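Local coordinates for protein Cd1 (Flavonifractor plautii, PDB 7D39) that probably acts as an FMN-dependent ene-reductase that reduces flavones and flavonols and so starts their catabolism in gut bacteria, at residues Cys216-Ser221 / Cys234-Glu239; Lys167-Glu172 / Glu205-Gln210; Thr100-Phe105 / Gly158-Thr163; Asp136-Phe141 / Glu199-Ile204. One frame throughout, in Å; residues are numbered along the deposited sequence.

Contact 1 of 4, residues Cys216-Ser221 / Cys234-Glu239; sequences CPHCHS and CLCGLE
Cys-219 and Cys-236 face each other across the contact with their sulfurs in disulfide range, SG to SG 2.1 Å. Torsion about that bond is only -41°, and in the model the SG of Cys-219 is also joined to the sulfurs of Cys-216 and Cys-233. One sulfur cannot hold three disulfides, so the exact bonding is doubtful, and the position of the Cys-216 sulfur is less certain still, although the clustering of the four cysteines is plain. The imidazole of His-218 meets this cluster with its edge: CD2 lies 3.6 Å from Cys-236 SG, and the sulfur stands 86° off the ring normal. With CG anti to the backbone N (chi1 171°), the His-218 side chain crosses that of Leu-238 at about a right angle, and Leu-238 CD1 is 3.6 Å from His-218 CB. The ring's NE2 is held by Asp-263. Beyond the sulfurs, Leu-235 lays its CB against two neighbours at once, 4.1 Å from both Cys-219 CB and Ser-221 CB, while Ser-221 OG accepts from the backbone N of Asn-223. Two CxxC turns, 216-219 and 233-236, brought together at the base of a beta hairpin recall a zinc ribbon, though no metal is present in the coordinates. The turn 216-221 leads into strand 224-227, and the turn 234-239 links strand 230-233 to strand 239-245; Leu-238 reaches Phe-251 of strand 248-252, and Leu-235 rests on helix 153-162 through Met-159 and Leu-162.

Contact 2 of 4, residues Lys167-Glu172 / Glu205-Gln210; sequences KVIDNE and EHAQYQ
Ile-169 and Gln-210 form the close part of this contact. The N-H of Gln-210 reaches Ile-169 O at 2.8 Å, nearly straight (162°) and in the carbonyl plane, and the two side chains lie side by side, Ile-169 CG2 3.8 Å from Gln-210 CG. The isoleucine's other branch carries CD1 to within 4.0 Å of Ala-207 CB. Tyr-209 turns the edge of its ring to the strand, with CD2 3.5 Å from Val-168 O; the same ring stacks on His-220, and its hydroxyl bonds to Asp-212 O.

The two ends are looser. Lys-167 lays its aliphatic chain against Ala-207, CD 3.9 Å from CB and 3.5 Å from the carbonyl O, before the chain bends and NZ finds Ile-204 O, next to the exposed and poorly ordered Glu-205. At the other end a water donates to both Asp-170 OD1 (2.7 Å) and Gln-210 O (3.2 Å), while Asp-170 OD2 accepts from Asn-196.

Segment 205-210 thus runs beside the edge strand 167-174, its direction 23° from that of 167-170, without becoming a regular strand: a single direct backbone bond and a water bridge supply the polar grip, and apolar carbons fill in between.

Contact 3 of 4, residues Thr100-Phe105 / Gly158-Thr163; sequences TITDRF and GMLALT
Two nearly parallel helices pack through Phe-105 and Leu-160 in this largely apolar contact, which lies near the centre of the chain. The short segments of helices 96-109 and 153-162 approach to 9.2 Å between axes and cross at 18°; both helices belong to the layer against the parallel sheet, where Leu-160 also touches Phe-141 of strand 138-144. The central element is a CH-pi contact. Leu-160 CD1 stands over the middle of the Phe-105 ring, 3.6 Å from its centroid, and all six ring carbons lie within 3.6 to 4.1 Å of it. The same methyl also touches Ile-101 CG2 at 4.1 Å. In Leu-160, chi1 (175°) carries CG anti to the backbone N, and chi2 (61°) then sets CD1 over the aromatic face. Beside this, Thr-102 OG1 rests 3.7 Å from Leu-160 CB while bonded to Phe-98 O. Thr-163 places CG2 3.9 Å from Phe-105 O, and a water 2.7 Å from Thr-163 OG1 donates to Thr-102 O. Elsewhere the Phe-105 ring meets Phe-70, Leu-74 and Met-77 of helix 70-79. An alanine in place of Phe-105 would probably leave Leu-160 CD1 without the ring beneath it and open a gap between helices 96-109, 153-162 and 70-79. Polar exchange between the segments is thus confined to one water bridge, and the buried part depends on dispersion and on the fit of a methyl to an aromatic face.

Contact 4 of 4, residues Asp136-Phe141 / Glu199-Ile204; sequences DKVISF and EAAKDI
Val-138 spreads its two methyls over the last turn of helix 184-202 and the residues just beyond it. CG1 lies 4.0 Å from Ala-200 CB and 4.1 Å from Ile-204 CG2, while CG2 lies 4.0 Å from Ala-201 CB and also comes close to that residue's backbone N. The valine's torsion explains the division: CG1 is anti to the carbonyl carbon (chi1 -68°), and CG2 sits between the backbone N and the carbonyl carbon. Small alanines on the helix let the strand come close, with CA atoms of Val-138 and Ala-201 only 6.3 Å apart. An alanine in place of Val-138 is likely to leave the methyl groups of Ala-200 and Ala-201 and the CG2 of Ile-204 with a gap where the two valine methyls had lain. Ile-204 extends the contact toward the start of the strand, its CG2 3.8 Å from Asp-136 CB and its CD1 3.6 Å from Asp-136 O. Lys-137 faces the other way, and its NZ is bonded to Ala-80 O. Ile-169 of strand 167-174 touches both Val-138 and Ala-200 and adds to the apolar patch. Ile-139, the next residue on the strand, packs against Ala-161 of helix 153-162 instead, so successive strand residues serve helices on opposite faces of the sheet. This is the three-layer alpha/beta/alpha arrangement of the flavodoxin-like fold, consistent with the NADPH-dependent FMN reductase family.

How the contacts relate
From the N terminus, 100-105 opens contact 3 and 136-141 opens contact 4 before contact 3 closes at 158-163, so these two cross. Residues 167-172 then open contact 2, still inside the span of contact 4; contact 4 closes at 199-204, and contact 2 closes directly after it at 205-210, a second crossing. Contact 1 follows in series, closing round the beta hairpin of strands 224-227 and 230-233. Contacts 2 and 4 share the neighbouring strands 138-144 and 167-174 and join where Ala-207 meets Ala-200. Contact 3 packs helices against the sheet's other face. Contact 1 joins the two cysteine-bearing turns beside the antiparallel sheet, touching contact 3 through Leu-235 and contact 2 through His-220.

Contact 1 of 4, residues Cys216-Ser221 / Cys234-Glu239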
loop_
_atom_site.group_PDB
_atom_site.type_symbol
_atom_site.label_atom_id
_atom_site.label_comp_id
_atom_site.label_asym_id
_atom_site.label_seq_id
_atom_site.Cartn_x
_atom_site.Cartn_y
_atom_site.Cartn_z
ATOM N N CYS A 216 -9.851 13.260 4.699
ATOM C CA CYS A 216 -10.319 12.172 5.556
ATOM C C CYS A 216 -9.586 12.272 6.888
ATOM O O CYS A 216 -8.360 12.119 6.936
ATOM C CB CYS A 216 -10.087 10.796 4.902
ATOM S SG CYS A 216 -10.483 9.317 5.914
ATOM N N PRO A 217 -10.291 12.538 7.983
ATOM C CA PRO A 217 -9.607 12.639 9.280
ATOM C C PRO A 217 -9.013 11.322 9.734
ATOM O O PRO A 217 -8.125 11.310 10.596
ATOM C CB PRO A 217 -10.717 13.106 10.231
ATOM C CG PRO A 217 -11.868 13.526 9.341
ATOM C CD PRO A 217 -11.743 12.732 8.093
ATOM N N HIS A 218 -9.450 10.221 9.176
ATOM C CA HIS A 218 -8.958 8.923 9.573
ATOM C C HIS A 218 -7.840 8.425 8.648
ATOM O O HIS A 218 -6.813 8.061 9.120
ATOM C CB HIS A 218 -10.134 7.962 9.630
ATOM C CG HIS A 218 -9.757 6.539 9.814
ATOM N ND1 HIS A 218 -9.398 6.017 11.026
ATOM C CD2 HIS A 218 -9.672 5.525 8.931
ATOM C CE1 HIS A 218 -9.116 4.741 10.888
ATOM N NE2 HIS A 218 -9.274 4.420 9.625
ATOM N N CYS A 219 -8.087 8.482 7.337
ATOM C CA CYS A 219 -7.215 8.035 6.206
ATOM C C CYS A 219 -6.024 9.047 6.012
ATOM O O CYS A 219 -4.903 8.653 5.854
ATOM C CB CYS A 219 -8.017 7.710 4.850
ATOM S SG CYS A 219 -9.879 7.621 4.620
ATOM N N HIS A 220 -6.320 10.335 6.089
ATOM C CA HIS A 220 -5.574 11.514 5.605
ATOM C C HIS A 220 -5.573 11.736 4.118
ATOM O O HIS A 220 -4.986 12.645 3.632
ATOM C CB HIS A 220 -4.174 11.736 6.193
ATOM C CG HIS A 220 -4.132 11.678 7.671
ATOM N ND1 HIS A 220 -3.458 10.703 8.351
ATOM C CD2 HIS A 220 -4.694 12.468 8.608
ATOM C CE1 HIS A 220 -3.609 10.890 9.642
ATOM N NE2 HIS A 220 -4.353 11.955 9.820
ATOM N N SER A 221 -6.312 10.903 3.442
ATOM C CA SER A 221 -6.524 10.930 2.029
ATOM C C SER A 221 -7.187 12.195 1.538
ATOM O O SER A 221 -7.932 12.797 2.233
ATOM C CB SER A 221 -7.383 9.739 1.676
ATOM O OG SER A 221 -7.663 9.699 0.337
ATOM N N CYS A 234 -11.347 7.019 -0.808
ATOM C CA CYS A 234 -10.773 6.039 -1.729
ATOM C C CYS A 234 -9.686 5.177 -1.092
ATOM O O CYS A 234 -9.368 4.112 -1.626
ATOM C CB CYS A 234 -10.217 6.741 -2.959
ATOM S SG CYS A 234 -11.490 7.248 -4.090
ATOM N N LEU A 235 -9.123 5.584 0.038
ATOM C CA LEU A 235 -8.115 4.770 0.729
ATOM C C LEU A 235 -8.790 3.846 1.739
ATOM O O LEU A 235 -8.740 2.624 1.603
ATOM C CB LEU A 235 -7.078 5.663 1.419
ATOM C CG LEU A 235 -5.959 4.926 2.164
ATOM C CD1 LEU A 235 -5.293 3.880 1.263
ATOM C CD2 LEU A 235 -4.913 5.912 2.694
ATOM N N CYS A 236 -9.425 4.429 2.757
ATOM C CA CYS A 236 -9.899 3.673 3.905
ATOM C C CYS A 236 -11.355 3.219 3.780
ATOM O O CYS A 236 -11.806 2.392 4.578
ATOM C CB CYS A 236 -9.683 4.510 5.176
ATOM S SG CYS A 236 -10.782 5.932 5.504
ATOM N N GLY A 237 -12.099 3.716 2.797
ATOM C CA GLY A 237 -13.415 3.189 2.525
ATOM C C GLY A 237 -14.518 3.680 3.430
ATOM O O GLY A 237 -15.664 3.241 3.266
ATOM N N LEU A 238 -14.217 4.557 4.387
ATOM C CA LEU A 238 -15.267 5.171 5.179
ATOM C C LEU A 238 -16.272 5.844 4.257
ATOM O O LEU A 238 -15.900 6.467 3.260
ATOM C CB LEU A 238 -14.676 6.184 6.158
ATOM C CG LEU A 238 -13.982 5.599 7.389
ATOM C CD1 LEU A 238 -13.119 6.630 8.078
ATOM C CD2 LEU A 238 -15.006 5.047 8.364
ATOM N N GLU A 239 -17.549 5.687 4.582
ATOM C CA GLU A 239 -18.663 6.244 3.814
ATOM C C GLU A 239 -19.298 7.381 4.612
ATOM O O GLU A 239 -19.716 7.189 5.759
ATOM C CB GLU A 239 -19.691 5.156 3.495
ATOM C CG GLU A 239 -19.034 3.843 3.053
ATOM C CD GLU A 239 -19.986 2.880 2.352
ATOM O OE1 GLU A 239 -21.219 3.010 2.505
ATOM O OE2 GLU A 239 -19.488 1.988 1.640
#

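Contact 2 of 4, residues Lys167-Glu172 / Glu205-Gln210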
loop_
_atom_site.group_PDB
_atom_site.type_symbol
_atom_site.label_atom_id
_atom_site.label_comp_id
_atom_site.label_asym_id
_atom_site.label_seq_id
_atom_site.Cartn_x
_atom_site.Cartn_y
_atom_site.Cartn_z
ATOM N N LYS A 167 2.242 1.250 9.653
ATOM C CA LYS A 167 1.986 2.632 10.042
ATOM C C LYS A 167 2.743 3.578 9.109
ATOM O O LYS A 167 3.977 3.585 9.082
ATOM C CB LYS A 167 2.375 2.855 11.499
ATOM C CG LYS A 167 2.297 4.314 11.932
ATOM C CD LYS A 167 2.722 4.484 13.376
ATOM C CE LYS A 167 1.631 4.051 14.351
ATOM N NZ LYS A 167 2.186 3.259 15.493
ATOM N N VAL A 168 2.001 4.376 8.346
ATOM C CA VAL A 168 2.594 5.339 7.426
ATOM C C VAL A 168 3.148 6.523 8.207
ATOM O O VAL A 168 2.458 7.110 9.042
ATOM C CB VAL A 168 1.552 5.795 6.392
ATOM C CG1 VAL A 168 2.143 6.811 5.403
ATOM C CG2 VAL A 168 1.009 4.610 5.631
ATOM N N ILE A 169 4.391 6.906 7.921
ATOM C CA ILE A 169 4.936 8.073 8.605
ATOM C C ILE A 169 4.883 9.297 7.696
ATOM O O ILE A 169 4.306 10.331 8.064
ATOM C CB ILE A 169 6.356 7.799 9.125
ATOM C CG1 ILE A 169 6.362 6.527 9.980
ATOM C CG2 ILE A 169 6.884 9.001 9.915
ATOM C CD1 ILE A 169 5.540 6.622 11.269
ATOM N N ASP A 170 5.462 9.189 6.507
ATOM C CA ASP A 170 5.343 10.220 5.491
ATOM C C ASP A 170 4.786 9.623 4.205
ATOM O O ASP A 170 4.925 8.427 3.953
ATOM C CB ASP A 170 6.694 10.898 5.225
ATOM C CG ASP A 170 7.008 11.967 6.261
ATOM O OD1 ASP A 170 6.267 12.973 6.289
ATOM O OD2 ASP A 170 7.969 11.784 7.046
ATOM N N ASN A 171 4.136 10.473 3.389
ATOM C CA ASN A 171 3.554 10.049 2.119
ATOM C C ASN A 171 3.573 11.274 1.194
ATOM O O ASN A 171 2.582 11.966 0.977
ATOM C CB ASN A 171 2.146 9.485 2.307
ATOM C CG ASN A 171 1.621 8.871 1.064
ATOM O OD1 ASN A 171 2.248 8.969 0.017
ATOM N ND2 ASN A 171 0.463 8.231 1.152
ATOM N N GLU A 172 4.743 11.545 0.626
ATOM C CA GLU A 172 5.056 12.833 0.018
ATOM C C GLU A 172 5.046 12.730 -1.506
ATOM O O GLU A 172 5.480 11.725 -2.072
ATOM C CB GLU A 172 6.423 13.331 0.509
ATOM C CG GLU A 172 6.794 14.752 0.108
ATOM C CD GLU A 172 5.978 15.782 0.833
ATOM O OE1 GLU A 172 4.778 15.952 0.501
ATOM O OE2 GLU A 172 6.535 16.412 1.749
ATOM N N GLU A 205 5.609 1.833 18.524
ATOM C CA GLU A 205 4.345 2.011 19.228
ATOM C C GLU A 205 3.960 3.481 19.314
ATOM O O GLU A 205 2.800 3.841 19.083
ATOM C CB GLU A 205 4.441 1.400 20.624
ATOM C CG GLU A 205 3.208 0.628 21.042
ATOM C CD GLU A 205 3.539 -0.497 21.997
ATOM O OE1 GLU A 205 4.364 -0.272 22.909
ATOM O OE2 GLU A 205 2.990 -1.608 21.821
ATOM N N HIS A 206 4.914 4.343 19.645
ATOM C CA HIS A 206 4.650 5.766 19.795
ATOM C C HIS A 206 4.993 6.568 18.545
ATOM O O HIS A 206 4.934 7.802 18.577
ATOM C CB HIS A 206 5.405 6.293 21.014
ATOM C CG HIS A 206 5.117 5.508 22.256
ATOM N ND1 HIS A 206 5.973 4.544 22.743
ATOM C CD2 HIS A 206 4.036 5.497 23.071
ATOM C CE1 HIS A 206 5.446 3.995 23.823
ATOM N NE2 HIS A 206 4.271 4.554 24.043
ATOM N N ALA A 207 5.332 5.899 17.443
ATOM C CA ALA A 207 5.557 6.605 16.190
ATOM C C ALA A 207 4.269 7.280 15.749
ATOM O O ALA A 207 3.170 6.753 15.951
ATOM C CB ALA A 207 6.055 5.643 15.107
ATOM N N GLN A 208 4.407 8.459 15.153
ATOM C CA GLN A 208 3.269 9.274 14.763
ATOM C C GLN A 208 3.391 9.716 13.311
ATOM O O GLN A 208 4.485 10.000 12.823
ATOM C CB GLN A 208 3.146 10.500 15.668
ATOM C CG GLN A 208 1.976 10.444 16.635
ATOM C CD GLN A 208 2.006 11.592 17.623
ATOM O OE1 GLN A 208 3.074 12.127 17.933
ATOM N NE2 GLN A 208 0.836 11.990 18.112
ATOM N N TYR A 209 2.244 9.777 12.642
ATOM C CA TYR A 209 2.150 10.268 11.276
ATOM C C TYR A 209 2.675 11.695 11.178
ATOM O O TYR A 209 2.374 12.537 12.024
ATOM C CB TYR A 209 0.694 10.193 10.836
ATOM C CG TYR A 209 0.372 10.739 9.475
ATOM C CD1 TYR A 209 -0.454 11.842 9.336
ATOM C CD2 TYR A 209 0.848 10.133 8.326
ATOM C CE1 TYR A 209 -0.782 12.344 8.087
ATOM C CE2 TYR A 209 0.535 10.635 7.069
ATOM C CZ TYR A 209 -0.282 11.733 6.958
ATOM O OH TYR A 209 -0.605 12.220 5.718
ATOM N N GLN A 210 3.468 11.965 10.145
ATOM C CA GLN A 210 4.102 13.259 9.956
ATOM C C GLN A 210 3.604 13.986 8.723
ATOM O O GLN A 210 4.084 15.084 8.432
ATOM C CB GLN A 210 5.616 13.083 9.850
ATOM C CG GLN A 210 6.229 12.517 11.087
ATOM C CD GLN A 210 6.076 13.467 12.252
ATOM O OE1 GLN A 210 6.246 14.679 12.105
ATOM N NE2 GLN A 210 5.726 12.929 13.409
HETATM O O HOH W 1 7.153 15.219 7.595
#

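Contact 3 of 4, residues Thr100-Phe105 / Gly158-Thr163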
loop_
_atom_site.group_PDB
_atom_site.type_symbol
_atom_site.label_atom_id
_atom_site.label_comp_id
_atom_site.label_asym_id
_atom_site.label_seq_id
_atom_site.Cartn_x
_atom_site.Cartn_y
_atom_site.Cartn_z
ATOM N N THR A 100 1.510 -3.972 -8.936
ATOM C CA THR A 100 1.681 -5.422 -8.883
ATOM C C THR A 100 2.156 -5.871 -7.509
ATOM O O THR A 100 1.646 -6.853 -6.966
ATOM C CB THR A 100 2.658 -5.865 -9.964
ATOM O OG1 THR A 100 2.003 -5.778 -11.216
ATOM C CG2 THR A 100 3.103 -7.299 -9.766
ATOM N N ILE A 101 3.119 -5.150 -6.928
ATOM C CA ILE A 101 3.538 -5.445 -5.565
ATOM C C ILE A 101 2.351 -5.353 -4.614
ATOM O O ILE A 101 2.184 -6.191 -3.721
ATOM C CB ILE A 101 4.693 -4.507 -5.148
ATOM C CG1 ILE A 101 5.968 -4.904 -5.898
ATOM C CG2 ILE A 101 4.918 -4.544 -3.636
ATOM C CD1 ILE A 101 7.050 -3.830 -5.900
ATOM N N THR A 102 1.497 -4.344 -4.802
ATOM C CA THR A 102 0.293 -4.244 -3.984
ATOM C C THR A 102 -0.635 -5.446 -4.210
ATOM O O THR A 102 -1.124 -6.051 -3.256
ATOM C CB THR A 102 -0.438 -2.921 -4.272
ATOM O OG1 THR A 102 0.419 -1.802 -3.999
ATOM C CG2 THR A 102 -1.661 -2.794 -3.401
ATOM N N ASP A 103 -0.900 -5.799 -5.471
ATOM C CA ASP A 103 -1.722 -6.979 -5.736
ATOM C C ASP A 103 -1.173 -8.184 -5.002
ATOM O O ASP A 103 -1.929 -8.985 -4.449
ATOM C CB ASP A 103 -1.775 -7.305 -7.233
ATOM C CG ASP A 103 -2.351 -6.178 -8.082
ATOM O OD1 ASP A 103 -3.027 -5.276 -7.536
ATOM O OD2 ASP A 103 -2.121 -6.217 -9.312
ATOM N N ARG A 104 0.144 -8.335 -4.989
ATOM C CA ARG A 104 0.725 -9.563 -4.489
ATOM C C ARG A 104 0.944 -9.549 -2.987
ATOM O O ARG A 104 1.258 -10.598 -2.421
ATOM C CB ARG A 104 2.019 -9.852 -5.248
ATOM C CG ARG A 104 1.638 -10.301 -6.643
ATOM C CD ARG A 104 2.762 -10.789 -7.447
ATOM N NE ARG A 104 3.365 -12.004 -6.924
ATOM C CZ ARG A 104 4.501 -12.477 -7.420
ATOM N NH1 ARG A 104 5.085 -11.825 -8.407
ATOM N NH2 ARG A 104 5.050 -13.579 -6.938
ATOM N N PHE A 105 0.776 -8.399 -2.333
ATOM C CA PHE A 105 0.724 -8.386 -0.877
ATOM C C PHE A 105 -0.530 -9.083 -0.365
ATOM O O PHE A 105 -0.515 -9.651 0.729
ATOM C CB PHE A 105 0.767 -6.946 -0.351
ATOM C CG PHE A 105 2.132 -6.496 0.110
ATOM C CD1 PHE A 105 3.270 -6.784 -0.636
ATOM C CD2 PHE A 105 2.276 -5.768 1.284
ATOM C CE1 PHE A 105 4.530 -6.357 -0.202
ATOM C CE2 PHE A 105 3.527 -5.348 1.720
ATOM C CZ PHE A 105 4.658 -5.636 0.969
ATOM N N GLY A 158 -0.700 4.584 -0.156
ATOM C CA GLY A 158 -1.425 4.139 1.014
ATOM C C GLY A 158 -2.019 2.753 0.851
ATOM O O GLY A 158 -2.105 1.997 1.814
HETATM N N MSE A 159 -2.463 2.427 -0.332
HETATM C CA MSE A 159 -2.959 1.119 -0.600
HETATM C C MSE A 159 -1.998 0.007 -0.214
HETATM O O MSE A 159 -2.444 -0.951 0.336
HETATM C CB MSE A 159 -3.399 1.046 -2.038
HETATM C CG MSE A 159 -4.526 0.063 -2.147
HETATM SE SE MSE A 159 -6.201 0.535 -1.224
HETATM C CE MSE A 159 -6.646 2.088 -2.185
ATOM N N LEU A 160 -0.721 0.123 -0.519
ATOM C CA LEU A 160 0.268 -0.899 -0.191
ATOM C C LEU A 160 0.365 -1.103 1.320
ATOM O O LEU A 160 0.407 -2.242 1.800
ATOM C CB LEU A 160 1.623 -0.526 -0.787
ATOM C CG LEU A 160 2.759 -1.476 -0.384
ATOM C CD1 LEU A 160 2.441 -2.883 -0.889
ATOM C CD2 LEU A 160 4.103 -1.025 -0.924
ATOM N N ALA A 161 0.384 -0.006 2.083
ATOM C CA ALA A 161 0.458 -0.092 3.541
ATOM C C ALA A 161 -0.829 -0.638 4.145
ATOM O O ALA A 161 -0.792 -1.275 5.205
ATOM C CB ALA A 161 0.753 1.282 4.142
ATOM N N LEU A 162 -1.963 -0.396 3.484
ATOM C CA LEU A 162 -3.264 -0.730 4.055
ATOM C C LEU A 162 -3.409 -2.223 4.302
ATOM O O LEU A 162 -4.020 -2.638 5.293
ATOM C CB LEU A 162 -4.377 -0.240 3.129
ATOM C CG LEU A 162 -5.808 -0.583 3.517
ATOM C CD1 LEU A 162 -6.735 0.476 2.965
ATOM C CD2 LEU A 162 -6.187 -1.943 2.966
ATOM N N THR A 163 -2.897 -3.051 3.396
ATOM C CA THR A 163 -3.112 -4.488 3.524
ATOM C C THR A 163 -2.548 -5.023 4.834
ATOM O O THR A 163 -3.303 -5.606 5.619
ATOM C CB THR A 163 -2.568 -5.180 2.264
ATOM O OG1 THR A 163 -3.513 -4.993 1.202
ATOM C CG2 THR A 163 -2.329 -6.676 2.452
HETATM O O HOH W 2 -2.816 -5.997 -1.232
#

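Contact 4 of 4, residues Asp136-Phe141 / Glu199-Ile204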
loop_
_atom_site.group_PDB
_atom_site.type_symbol
_atom_site.label_atom_id
_atom_site.label_comp_id
_atom_site.label_asym_id
_atom_site.label_seq_id
_atom_site.Cartn_x
_atom_site.Cartn_y
_atom_site.Cartn_z
ATOM N N ASP A 136 4.649 -5.318 13.947
ATOM C CA ASP A 136 4.359 -3.944 13.556
ATOM C C ASP A 136 5.523 -3.370 12.754
ATOM O O ASP A 136 6.671 -3.783 12.912
ATOM C CB ASP A 136 4.104 -3.083 14.790
ATOM C CG ASP A 136 2.709 -3.274 15.355
ATOM O OD1 ASP A 136 1.767 -3.518 14.571
ATOM O OD2 ASP A 136 2.552 -3.172 16.587
ATOM N N LYS A 137 5.220 -2.408 11.882
ATOM C CA LYS A 137 6.227 -1.848 10.983
ATOM C C LYS A 137 5.811 -0.442 10.567
ATOM O O LYS A 137 4.616 -0.139 10.471
ATOM C CB LYS A 137 6.437 -2.727 9.728
ATOM C CG LYS A 137 7.756 -2.441 8.991
ATOM C CD LYS A 137 7.950 -3.321 7.765
ATOM C CE LYS A 137 7.793 -4.802 8.087
ATOM N NZ LYS A 137 8.703 -5.252 9.185
ATOM N N VAL A 138 6.811 0.416 10.319
ATOM C CA VAL A 138 6.579 1.766 9.803
ATOM C C VAL A 138 7.100 1.850 8.376
ATOM O O VAL A 138 8.069 1.175 8.009
ATOM C CB VAL A 138 7.238 2.862 10.672
ATOM C CG1 VAL A 138 6.553 2.977 12.040
ATOM C CG2 VAL A 138 8.719 2.593 10.828
ATOM N N ILE A 139 6.453 2.696 7.573
ATOM C CA ILE A 139 6.775 2.850 6.160
ATOM C C ILE A 139 6.482 4.287 5.751
ATOM O O ILE A 139 5.526 4.902 6.229
ATOM C CB ILE A 139 5.988 1.851 5.278
ATOM C CG1 ILE A 139 6.422 1.952 3.809
ATOM C CG2 ILE A 139 4.469 2.077 5.429
ATOM C CD1 ILE A 139 6.204 0.671 2.998
ATOM N N SER A 140 7.319 4.819 4.867
ATOM C CA SER A 140 7.106 6.124 4.270
ATOM C C SER A 140 7.275 6.017 2.765
ATOM O O SER A 140 8.022 5.168 2.261
ATOM C CB SER A 140 8.066 7.163 4.842
ATOM O OG SER A 140 7.665 7.531 6.161
ATOM N N PHE A 141 6.572 6.889 2.051
ATOM C CA PHE A 141 6.543 6.870 0.601
ATOM C C PHE A 141 6.925 8.231 0.049
ATOM O O PHE A 141 6.622 9.268 0.640
ATOM C CB PHE A 141 5.155 6.501 0.084
ATOM C CG PHE A 141 4.686 5.143 0.526
ATOM C CD1 PHE A 141 5.155 4.005 -0.101
ATOM C CD2 PHE A 141 3.768 5.012 1.547
ATOM C CE1 PHE A 141 4.717 2.757 0.290
ATOM C CE2 PHE A 141 3.306 3.754 1.933
ATOM C CZ PHE A 141 3.794 2.638 1.315
ATOM N N GLU A 199 13.459 7.662 13.252
ATOM C CA GLU A 199 12.951 7.892 14.602
ATOM C C GLU A 199 11.751 6.999 14.873
ATOM O O GLU A 199 11.665 6.361 15.927
ATOM C CB GLU A 199 12.566 9.358 14.798
ATOM C CG GLU A 199 13.662 10.361 14.522
ATOM C CD GLU A 199 14.737 10.340 15.571
ATOM O OE1 GLU A 199 15.171 9.236 15.956
ATOM O OE2 GLU A 199 15.142 11.430 16.025
ATOM N N ALA A 200 10.816 6.939 13.917
ATOM C CA ALA A 200 9.604 6.148 14.089
ATOM C C ALA A 200 9.930 4.703 14.413
ATOM O O ALA A 200 9.296 4.097 15.274
ATOM C CB ALA A 200 8.750 6.220 12.822
ATOM N N ALA A 201 10.908 4.128 13.712
ATOM C CA ALA A 201 11.247 2.725 13.900
ATOM C C ALA A 201 11.914 2.469 15.242
ATOM O O ALA A 201 11.911 1.326 15.712
ATOM C CB ALA A 201 12.151 2.253 12.770
ATOM N N LYS A 202 12.489 3.500 15.863
ATOM C CA LYS A 202 13.003 3.348 17.220
ATOM C C LYS A 202 11.904 2.885 18.166
ATOM O O LYS A 202 12.084 1.929 18.926
ATOM C CB LYS A 202 13.601 4.664 17.717
ATOM C CG LYS A 202 15.013 4.997 17.234
ATOM C CD LYS A 202 15.583 6.165 18.063
ATOM C CE LYS A 202 16.468 7.118 17.248
ATOM N NZ LYS A 202 17.921 6.770 17.248
ATOM N N ASP A 203 10.753 3.560 18.133
ATOM C CA ASP A 203 9.604 3.254 18.988
ATOM C C ASP A 203 8.371 3.174 18.087
ATOM O O ASP A 203 7.629 4.145 17.942
ATOM C CB ASP A 203 9.451 4.317 20.082
ATOM C CG ASP A 203 8.309 4.019 21.042
ATOM O OD1 ASP A 203 8.318 4.583 22.153
ATOM O OD2 ASP A 203 7.403 3.229 20.695
ATOM N N ILE A 204 8.152 2.009 17.474
ATOM C CA ILE A 204 7.037 1.876 16.541
ATOM C C ILE A 204 5.712 2.154 17.235
ATOM O O ILE A 204 4.777 2.673 16.618
ATOM C CB ILE A 204 7.053 0.483 15.884
ATOM C CG1 ILE A 204 8.291 0.322 15.006
ATOM C CG2 ILE A 204 5.801 0.264 15.053
ATOM C CD1 ILE A 204 8.424 -1.057 14.405
#